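Local atomic coordinates of mandelate racemase/muconate lactonizing enzyme family protein (Sulfitobacter sp. NAS-14.1, PDB entry 3T4W), a protein that is of undetermined substrate but probably abstracts a proton next to a substrate carboxylate, as enzymes of the mandelate racemase/muconate lactonizing family do. Residues 91-96 / 311-316; 343-348 / 380-385; 361-366 / 397-402. All coordinates share one frame; numbering follows the deposited sequence.

Contact 1. Residues 91-96 / 311-316; sequences NIELMY and GIWEAK
W313 carries CG anti to the main-chain nitrogen (chi1 -159°), sending its ring across the gap between helix 312-323 and helix 92-101, and E93 folds at chi2, so that the acid meets the edge of the indole. A bend in the E314 chain lays its carboxylate beside the Y96 phenol.

At the indole edge W313 NE1 donates to E93 OE2 over 2.8 Å, with an N-H...O angle of 159°. The oxygen lies nearly in the indole plane; the two flat groups are almost perpendicular, and the N-H comes in from above the carboxylate plane. E93 is held further by K317 through OE1 and by K316 of a second subunit through OE2. Alongside, I92 packs its CG2 branch on the root of the indole, 3.6 Å from W313 CB. At the far end Y96 OH lies 2.8 Å from E314 OE2, only a weak bond; the firmer partner of that oxygen is the backbone N of K287. With an alanine at W313 the indole is gone, which would probably cost E93 OE2 its N-H partner and leave I92 CG2 against little more than a methyl.

The short axes pass 10.9 Å apart and cross at -97°, and the contact is made by side chains, at two spots, and not by the backbones. This is a buried interface between the helical part of the N-terminal capping domain and a helix of the barrel domain, the two-domain plan of the enolase superfamily.

Contact 2. Residues 343-348 / 380-385; sequences NIHLAA and TAPTAA
P382 presses its pyrrolidine ring into the angle between I344 and H345, neighbours on helix 337-349. H345 leaves the helix with CG anti to the carbonyl carbon (chi1 -80°), and its ring end comes nearer to the proline. P382 CG comes within 3.7 Å of H345 NE2, and CD stands over a face of the same imidazole. This is a van der Waals contact with a ring carbon; the polar atoms of H345 are satisfied elsewhere: NE2 bonds to the carbonyl O of L387, while ND1 pairs with the backbone N of Y136. Held at two ring atoms, the imidazole has its rotation fixed, and the proline packs on a settled surface.

I344 touches with its CG2 branch. With CG1 anti to the carbonyl carbon, CG2 is left anti to N (chi1 -73° for CG1) and meets the proline at CD, 4.0 Å away. One turn further along the helix, A348 CB faces A381 CB at 4.4 Å, a light methyl-to-methyl touch that marks the nearest backbone approach, with the CA atoms 6.3 Å apart.

No hydrogen bond joins the two segments directly. Instead both backbones bond to the stretch leading into strand 146-152, A348 to N144 and A381 to E145. P382 O takes a further bond from the Y136 hydroxyl. The contact thus packs the C-terminal part of a barrel helix against the chain leaving strand 378-380, which runs antiparallel to strand 146-152, at the end of the enolase-type barrel where strand 146-152 begins.

Contact 3. Residues 361-366 / 397-402; sequences TPFHDQ and RAHPYT
F363 turns the edge of its phenyl ring onto one face of the H399 imidazole, a T-shaped pair with planes at 69° and centroids 4.9 Å apart. The atom that leads is F363 CE1, which sits above the imidazole near its rim rather than over its middle, 3.5 Å from H399 ND1. Next to it F363 CZ lies 4.1 Å from H399 CB, so the edge of the phenyl runs from the imidazole back toward the root of that side chain. ND1 is not given up to the phenyl: its hydrogen bond goes to the carbonyl O of L395, one turn back in helix 393-398, and this bond fixes how the imidazole is turned.

The two side chains run antiparallel to one another, side by side. F363 points its ring at the other segment because CG is anti to N (chi1 -164°), whereas H399 has CG anti to its carbonyl carbon; only the rings bridge the gap between the backbones, whose nearest CA atoms, those of F363 and H399, are 10.2 Å apart. Around the pair, F363 also rests on L395, T33 and P36.

Helix 362-367, which carries F363, is anchored at its start. T361 is the N-cap, and its OG1 accepts from H364 N over 3.2 Å in a nearly straight bond; the same oxygen is 2.7 Å from H364 ND1, so one hydroxyl grips both the backbone and the ring of H364. H399 in turn binds strand 25-33 and the residue after it, through T33 OG1 and the backbone of A34. The T-shaped pair joins a barrel-domain helix to the C-terminal segment beside strand 25-33; the return of this segment to the N-terminal capping domain is characteristic of the enolase superfamily.

How the contacts relate
Contact 1 closes along the chain before the other two open, while contacts 2 and 3 interleave, in the order 343-348, 361-366, 380-385, 397-402. Contacts 1 and 2 have centres 18 Å apart and touch, since A315 and K316 of helix 312-323 pack on L346 of helix 337-349, the next long helix of the barrel. Contact 3 stands apart, its centre about 28 Å from that of contact 1 and 22 Å from that of contact 2. Contacts 1 and 3 each join the barrel to the capping region, at separate places, whereas contact 2 is internal to the barrel domain, so the domains are tied together at well-spaced points.

Contact 1. Residues 91-96 / 311-316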
loop_
_atom_site.group_PDB
_atom_site.type_symbol
_atom_site.label_atom_id
_atom_site.label_comp_id
_atom_site.label_asym_id
_atom_site.label_seq_id
_atom_site.Cartn_x
_atom_site.Cartn_y
_atom_site.Cartn_z
ATOM N N ASN A 91 22.013 -13.264 -33.624
ATOM C CA ASN A 91 20.938 -13.750 -32.762
ATOM C C ASN A 91 21.247 -13.636 -31.271
ATOM O O ASN A 91 21.355 -14.636 -30.562
ATOM C CB ASN A 91 20.562 -15.180 -33.143
ATOM C CG ASN A 91 20.106 -15.291 -34.583
ATOM O OD1 ASN A 91 19.768 -14.289 -35.215
ATOM N ND2 ASN A 91 20.095 -16.510 -35.111
ATOM N N ILE A 92 21.387 -12.397 -30.816
ATOM C CA ILE A 92 21.694 -12.099 -29.424
ATOM C C ILE A 92 20.545 -12.465 -28.484
ATOM O O ILE A 92 20.772 -13.045 -27.422
ATOM C CB ILE A 92 22.036 -10.614 -29.250
ATOM C CG1 ILE A 92 23.306 -10.279 -30.028
ATOM C CG2 ILE A 92 22.214 -10.280 -27.782
ATOM C CD1 ILE A 92 24.517 -10.976 -29.493
ATOM N N GLU A 93 19.317 -12.125 -28.873
ATOM C CA GLU A 93 18.130 -12.513 -28.106
ATOM C C GLU A 93 18.113 -14.015 -27.868
ATOM O O GLU A 93 17.928 -14.470 -26.742
ATOM C CB GLU A 93 16.844 -12.114 -28.839
ATOM C CG GLU A 93 16.607 -10.617 -28.951
ATOM C CD GLU A 93 16.062 -10.018 -27.673
ATOM O OE1 GLU A 93 15.752 -10.795 -26.744
ATOM O OE2 GLU A 93 15.941 -8.774 -27.600
ATOM N N LEU A 94 18.306 -14.782 -28.936
ATOM C CA LEU A 94 18.220 -16.238 -28.865
ATOM C C LEU A 94 19.287 -16.835 -27.945
ATOM O O LEU A 94 19.011 -17.738 -27.148
ATOM C CB LEU A 94 18.329 -16.839 -30.269
ATOM C CG LEU A 94 18.319 -18.365 -30.406
ATOM C CD1 LEU A 94 17.006 -18.947 -29.914
ATOM C CD2 LEU A 94 18.586 -18.787 -31.852
ATOM N N MET A 95 20.508 -16.332 -28.060
ATOM C CA MET A 95 21.618 -16.917 -27.325
ATOM C C MET A 95 21.478 -16.576 -25.852
ATOM O O MET A 95 21.794 -17.384 -24.973
ATOM C CB MET A 95 22.958 -16.446 -27.898
ATOM C CG MET A 95 23.332 -17.146 -29.204
ATOM S SD MET A 95 24.961 -16.698 -29.833
ATOM C CE MET A 95 24.621 -15.084 -30.537
ATOM N N TYR A 96 20.966 -15.383 -25.586
ATOM C CA TYR A 96 20.731 -14.972 -24.217
ATOM C C TYR A 96 19.671 -15.863 -23.579
ATOM O O TYR A 96 19.852 -16.361 -22.464
ATOM C CB TYR A 96 20.324 -13.507 -24.160
ATOM C CG TYR A 96 19.788 -13.083 -22.813
ATOM C CD1 TYR A 96 20.610 -12.454 -21.887
ATOM C CD2 TYR A 96 18.457 -13.310 -22.471
ATOM C CE1 TYR A 96 20.127 -12.063 -20.658
ATOM C CE2 TYR A 96 17.961 -12.926 -21.239
ATOM C CZ TYR A 96 18.804 -12.302 -20.335
ATOM O OH TYR A 96 18.327 -11.903 -19.106
ATOM N N GLY A 311 25.560 -8.752 -20.907
ATOM C CA GLY A 311 26.060 -8.180 -22.141
ATOM C C GLY A 311 25.579 -6.782 -22.484
ATOM O O GLY A 311 24.911 -6.107 -21.698
ATOM N N ILE A 312 25.933 -6.344 -23.683
ATOM C CA ILE A 312 25.575 -5.016 -24.143
ATOM C C ILE A 312 24.058 -4.891 -24.345
ATOM O O ILE A 312 23.435 -3.933 -23.877
ATOM C CB ILE A 312 26.355 -4.663 -25.425
ATOM C CG1 ILE A 312 27.816 -4.383 -25.069
ATOM C CG2 ILE A 312 25.734 -3.467 -26.140
ATOM C CD1 ILE A 312 28.667 -3.954 -26.243
ATOM N N TRP A 313 23.470 -5.878 -25.019
ATOM C CA TRP A 313 22.043 -5.862 -25.334
ATOM C C TRP A 313 21.200 -5.800 -24.064
ATOM O O TRP A 313 20.298 -4.966 -23.940
ATOM C CB TRP A 313 21.678 -7.098 -26.160
ATOM C CG TRP A 313 20.419 -6.977 -26.953
ATOM C CD1 TRP A 313 19.347 -7.817 -26.920
ATOM C CD2 TRP A 313 20.105 -5.962 -27.919
ATOM N NE1 TRP A 313 18.382 -7.389 -27.801
ATOM C CE2 TRP A 313 18.824 -6.253 -28.427
ATOM C CE3 TRP A 313 20.789 -4.844 -28.408
ATOM C CZ2 TRP A 313 18.208 -5.464 -29.397
ATOM C CZ3 TRP A 313 20.173 -4.057 -29.371
ATOM C CH2 TRP A 313 18.896 -4.374 -29.856
ATOM N N GLU A 314 21.507 -6.683 -23.120
ATOM C CA GLU A 314 20.794 -6.726 -21.854
ATOM C C GLU A 314 20.837 -5.360 -21.184
ATOM O O GLU A 314 19.820 -4.862 -20.708
ATOM C CB GLU A 314 21.397 -7.790 -20.930
ATOM C CG GLU A 314 20.658 -7.968 -19.597
ATOM C CD GLU A 314 19.321 -8.671 -19.764
ATOM O OE1 GLU A 314 18.853 -8.798 -20.914
ATOM O OE2 GLU A 314 18.737 -9.107 -18.754
ATOM N N ALA A 315 22.022 -4.759 -21.155
ATOM C CA ALA A 315 22.207 -3.457 -20.524
ATOM C C ALA A 315 21.419 -2.360 -21.247
ATOM O O ALA A 315 21.023 -1.370 -20.640
ATOM C CB ALA A 315 23.688 -3.109 -20.445
ATOM N N LYS A 316 21.183 -2.536 -22.541
ATOM C CA LYS A 316 20.340 -1.599 -23.274
ATOM C C LYS A 316 18.889 -1.691 -22.812
ATOM O O LYS A 316 18.171 -0.689 -22.793
ATOM C CB LYS A 316 20.424 -1.856 -24.775
ATOM C CG LYS A 316 21.656 -1.263 -25.423
ATOM C CD LYS A 316 21.523 0.246 -25.568
ATOM C CE LYS A 316 20.323 0.619 -26.426
ATOM N NZ LYS A 316 20.343 2.067 -26.756
#

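Contact 2. Residues 343-348 / 380-385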
loop_
_atom_site.group_PDB
_atom_site.type_symbol
_atom_site.label_atom_id
_atom_site.label_comp_id
_atom_site.label_asym_id
_atom_site.label_seq_id
_atom_site.Cartn_x
_atom_site.Cartn_y
_atom_site.Cartn_z
ATOM N N ASN A 343 31.233 -0.457 -22.173
ATOM C CA ASN A 343 30.588 0.565 -21.350
ATOM C C ASN A 343 30.321 1.830 -22.149
ATOM O O ASN A 343 29.253 2.442 -22.054
ATOM C CB ASN A 343 31.460 0.922 -20.149
ATOM C CG ASN A 343 31.468 -0.156 -19.093
ATOM O OD1 ASN A 343 30.648 -1.076 -19.118
ATOM N ND2 ASN A 343 32.400 -0.050 -18.150
ATOM N N ILE A 344 31.311 2.204 -22.948
ATOM C CA ILE A 344 31.281 3.452 -23.682
ATOM C C ILE A 344 30.368 3.395 -24.908
ATOM O O ILE A 344 29.727 4.388 -25.261
ATOM C CB ILE A 344 32.716 3.901 -24.016
ATOM C CG1 ILE A 344 33.374 4.390 -22.725
ATOM C CG2 ILE A 344 32.732 4.987 -25.083
ATOM C CD1 ILE A 344 34.586 5.183 -22.932
ATOM N N HIS A 345 30.281 2.230 -25.536
ATOM C CA HIS A 345 29.341 2.049 -26.638
ATOM C C HIS A 345 27.896 1.996 -26.136
ATOM O O HIS A 345 26.970 2.387 -26.846
ATOM C CB HIS A 345 29.693 0.816 -27.474
ATOM C CG HIS A 345 30.800 1.060 -28.451
ATOM N ND1 HIS A 345 30.582 1.596 -29.703
ATOM C CD2 HIS A 345 32.139 0.871 -28.349
ATOM C CE1 HIS A 345 31.737 1.718 -30.334
ATOM N NE2 HIS A 345 32.698 1.282 -29.536
ATOM N N LEU A 346 27.705 1.514 -24.912
ATOM C CA LEU A 346 26.406 1.641 -24.266
ATOM C C LEU A 346 26.142 3.123 -23.993
ATOM O O LEU A 346 25.132 3.675 -24.422
ATOM C CB LEU A 346 26.362 0.841 -22.960
ATOM C CG LEU A 346 25.058 0.896 -22.155
ATOM C CD1 LEU A 346 23.884 0.342 -22.960
ATOM C CD2 LEU A 346 25.196 0.145 -20.833
ATOM N N ALA A 347 27.077 3.758 -23.294
ATOM C CA ALA A 347 26.955 5.164 -22.932
ATOM C C ALA A 347 26.573 6.052 -24.118
ATOM O O ALA A 347 25.646 6.853 -24.024
ATOM C CB ALA A 347 28.242 5.661 -22.287
ATOM N N ALA A 348 27.292 5.915 -25.228
ATOM C CA ALA A 348 27.078 6.787 -26.375
ATOM C C ALA A 348 25.687 6.617 -26.967
ATOM O O ALA A 348 25.199 7.497 -27.677
ATOM C CB ALA A 348 28.137 6.536 -27.443
ATOM N N THR A 380 35.289 10.526 -26.178
ATOM C CA THR A 380 34.651 10.769 -27.465
ATOM C C THR A 380 34.175 9.456 -28.074
ATOM O O THR A 380 34.866 8.441 -27.980
ATOM C CB THR A 380 35.624 11.468 -28.433
ATOM O OG1 THR A 380 36.098 12.681 -27.835
ATOM C CG2 THR A 380 34.937 11.793 -29.748
ATOM N N ALA A 381 32.992 9.473 -28.685
ATOM C CA ALA A 381 32.421 8.263 -29.269
ATOM C C ALA A 381 33.392 7.672 -30.278
ATOM O O ALA A 381 33.769 8.338 -31.242
ATOM C CB ALA A 381 31.090 8.566 -29.935
ATOM N N PRO A 382 33.806 6.419 -30.061
ATOM C CA PRO A 382 34.805 5.834 -30.955
ATOM C C PRO A 382 34.297 5.851 -32.390
ATOM O O PRO A 382 33.092 5.956 -32.612
ATOM C CB PRO A 382 34.950 4.398 -30.434
ATOM C CG PRO A 382 34.495 4.458 -29.008
ATOM C CD PRO A 382 33.400 5.492 -28.992
ATOM N N THR A 383 35.213 5.745 -33.347
ATOM C CA THR A 383 34.881 5.895 -34.759
ATOM C C THR A 383 35.074 4.611 -35.569
ATOM O O THR A 383 34.328 4.347 -36.517
ATOM C CB THR A 383 35.712 7.018 -35.377
ATOM O OG1 THR A 383 35.049 8.265 -35.144
ATOM C CG2 THR A 383 35.873 6.804 -36.861
ATOM N N ALA A 384 36.073 3.821 -35.187
ATOM C CA ALA A 384 36.395 2.579 -35.881
ATOM C C ALA A 384 35.310 1.525 -35.694
ATOM O O ALA A 384 34.436 1.663 -34.836
ATOM C CB ALA A 384 37.739 2.045 -35.408
ATOM N N ALA A 385 35.374 0.471 -36.504
ATOM C CA ALA A 385 34.369 -0.588 -36.470
ATOM C C ALA A 385 34.368 -1.341 -35.143
ATOM O O ALA A 385 35.342 -1.300 -34.393
ATOM C CB ALA A 385 34.573 -1.558 -37.627
#

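Contact 3. Residues 361-366 / 397-402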
loop_
_atom_site.group_PDB
_atom_site.type_symbol
_atom_site.label_atom_id
_atom_site.label_comp_id
_atom_site.label_asym_id
_atom_site.label_seq_id
_atom_site.Cartn_x
_atom_site.Cartn_y
_atom_site.Cartn_z
ATOM N N THR A 361 45.481 3.539 -16.250
ATOM C CA THR A 361 46.788 2.991 -15.932
ATOM C C THR A 361 47.469 2.715 -17.254
ATOM O O THR A 361 46.797 2.462 -18.253
ATOM C CB THR A 361 46.684 1.664 -15.166
ATOM O OG1 THR A 361 46.034 0.696 -15.994
ATOM C CG2 THR A 361 45.899 1.833 -13.868
ATOM N N PRO A 362 48.807 2.781 -17.275
ATOM C CA PRO A 362 49.587 2.417 -18.465
ATOM C C PRO A 362 49.145 1.081 -19.062
ATOM O O PRO A 362 49.104 0.946 -20.283
ATOM C CB PRO A 362 51.011 2.309 -17.921
ATOM C CG PRO A 362 51.041 3.299 -16.806
ATOM C CD PRO A 362 49.660 3.303 -16.193
ATOM N N PHE A 363 48.797 0.114 -18.220
ATOM C CA PHE A 363 48.410 -1.196 -18.735
ATOM C C PHE A 363 47.078 -1.187 -19.492
ATOM O O PHE A 363 46.956 -1.816 -20.549
ATOM C CB PHE A 363 48.398 -2.261 -17.634
ATOM C CG PHE A 363 48.392 -3.665 -18.166
ATOM C CD1 PHE A 363 49.479 -4.152 -18.884
ATOM C CD2 PHE A 363 47.302 -4.495 -17.971
ATOM C CE1 PHE A 363 49.478 -5.439 -19.386
ATOM C CE2 PHE A 363 47.297 -5.785 -18.472
ATOM C CZ PHE A 363 48.385 -6.257 -19.178
ATOM N N HIS A 364 46.082 -0.497 -18.940
ATOM C CA HIS A 364 44.805 -0.303 -19.626
ATOM C C HIS A 364 45.046 0.264 -21.019
ATOM O O HIS A 364 44.584 -0.279 -22.028
ATOM C CB HIS A 364 43.919 0.670 -18.846
ATOM C CG HIS A 364 43.074 0.016 -17.802
ATOM N ND1 HIS A 364 43.482 -0.120 -16.493
ATOM C CD2 HIS A 364 41.842 -0.544 -17.874
ATOM C CE1 HIS A 364 42.540 -0.736 -15.803
ATOM N NE2 HIS A 364 41.533 -1.002 -16.616
ATOM N N ASP A 365 45.780 1.368 -21.057
ATOM C CA ASP A 365 46.038 2.066 -22.294
ATOM C C ASP A 365 46.705 1.155 -23.328
ATOM O O ASP A 365 46.252 1.072 -24.468
ATOM C CB ASP A 365 46.885 3.314 -22.026
ATOM C CG ASP A 365 47.189 4.091 -23.285
ATOM O OD1 ASP A 365 46.232 4.499 -23.981
ATOM O OD2 ASP A 365 48.388 4.300 -23.573
ATOM N N GLN A 366 47.768 0.462 -22.933
ATOM C CA GLN A 366 48.552 -0.300 -23.902
ATOM C C GLN A 366 47.891 -1.612 -24.308
ATOM O O GLN A 366 48.151 -2.139 -25.386
ATOM C CB GLN A 366 49.987 -0.529 -23.411
ATOM C CG GLN A 366 50.098 -1.182 -22.054
ATOM C CD GLN A 366 51.347 -0.738 -21.302
ATOM O OE1 GLN A 366 52.136 0.067 -21.804
ATOM N NE2 GLN A 366 51.522 -1.252 -20.085
ATOM N N ARG A 397 49.006 -12.053 -22.969
ATOM C CA ARG A 397 49.562 -13.381 -22.709
ATOM C C ARG A 397 50.899 -13.321 -21.977
ATOM O O ARG A 397 51.257 -14.248 -21.250
ATOM C CB ARG A 397 49.696 -14.169 -24.012
ATOM C CG ARG A 397 48.365 -14.575 -24.607
ATOM C CD ARG A 397 48.542 -15.258 -25.945
ATOM N NE ARG A 397 47.259 -15.619 -26.540
ATOM C CZ ARG A 397 46.582 -16.722 -26.241
ATOM N NH1 ARG A 397 45.421 -16.966 -26.833
ATOM N NH2 ARG A 397 47.067 -17.583 -25.353
ATOM N N ALA A 398 51.624 -12.221 -22.163
ATOM C CA ALA A 398 52.861 -11.970 -21.428
ATOM C C ALA A 398 52.603 -11.657 -19.951
ATOM O O ALA A 398 53.514 -11.732 -19.121
ATOM C CB ALA A 398 53.648 -10.844 -22.078
ATOM N N HIS A 399 51.368 -11.304 -19.614
ATOM C CA HIS A 399 51.035 -11.005 -18.221
ATOM C C HIS A 399 50.038 -11.990 -17.613
ATOM O O HIS A 399 48.915 -11.617 -17.272
ATOM C CB HIS A 399 50.539 -9.565 -18.075
ATOM C CG HIS A 399 51.617 -8.540 -18.241
ATOM N ND1 HIS A 399 51.916 -7.962 -19.457
ATOM C CD2 HIS A 399 52.475 -7.996 -17.347
ATOM C CE1 HIS A 399 52.906 -7.103 -19.302
ATOM N NE2 HIS A 399 53.265 -7.104 -18.032
ATOM N N PRO A 400 50.461 -13.254 -17.450
ATOM C CA PRO A 400 49.584 -14.285 -16.889
ATOM C C PRO A 400 49.291 -13.987 -15.426
ATOM O O PRO A 400 50.076 -13.299 -14.761
ATOM C CB PRO A 400 50.429 -15.567 -16.972
ATOM C CG PRO A 400 51.722 -15.186 -17.626
ATOM C CD PRO A 400 51.857 -13.709 -17.542
ATOM N N TYR A 401 48.173 -14.506 -14.930
ATOM C CA TYR A 401 47.851 -14.367 -13.521
ATOM C C TYR A 401 48.391 -15.559 -12.744
ATOM O O TYR A 401 48.066 -16.708 -13.038
ATOM C CB TYR A 401 46.350 -14.222 -13.307
ATOM C CG TYR A 401 45.973 -14.182 -11.846
ATOM C CD1 TYR A 401 46.408 -13.148 -11.029
ATOM C CD2 TYR A 401 45.185 -15.177 -11.285
ATOM C CE1 TYR A 401 46.071 -13.107 -9.691
ATOM C CE2 TYR A 401 44.839 -15.141 -9.944
ATOM C CZ TYR A 401 45.286 -14.104 -9.152
ATOM O OH TYR A 401 44.948 -14.058 -7.816
ATOM N N THR A 402 49.225 -15.271 -11.754
ATOM C CA THR A 402 49.928 -16.310 -11.021
ATOM C C THR A 402 49.503 -16.341 -9.563
ATOM O O THR A 402 50.130 -17.012 -8.743
ATOM C CB THR A 402 51.441 -16.075 -11.080
ATOM O OG1 THR A 402 51.735 -14.757 -10.604
ATOM C CG2 THR A 402 51.936 -16.202 -12.510
#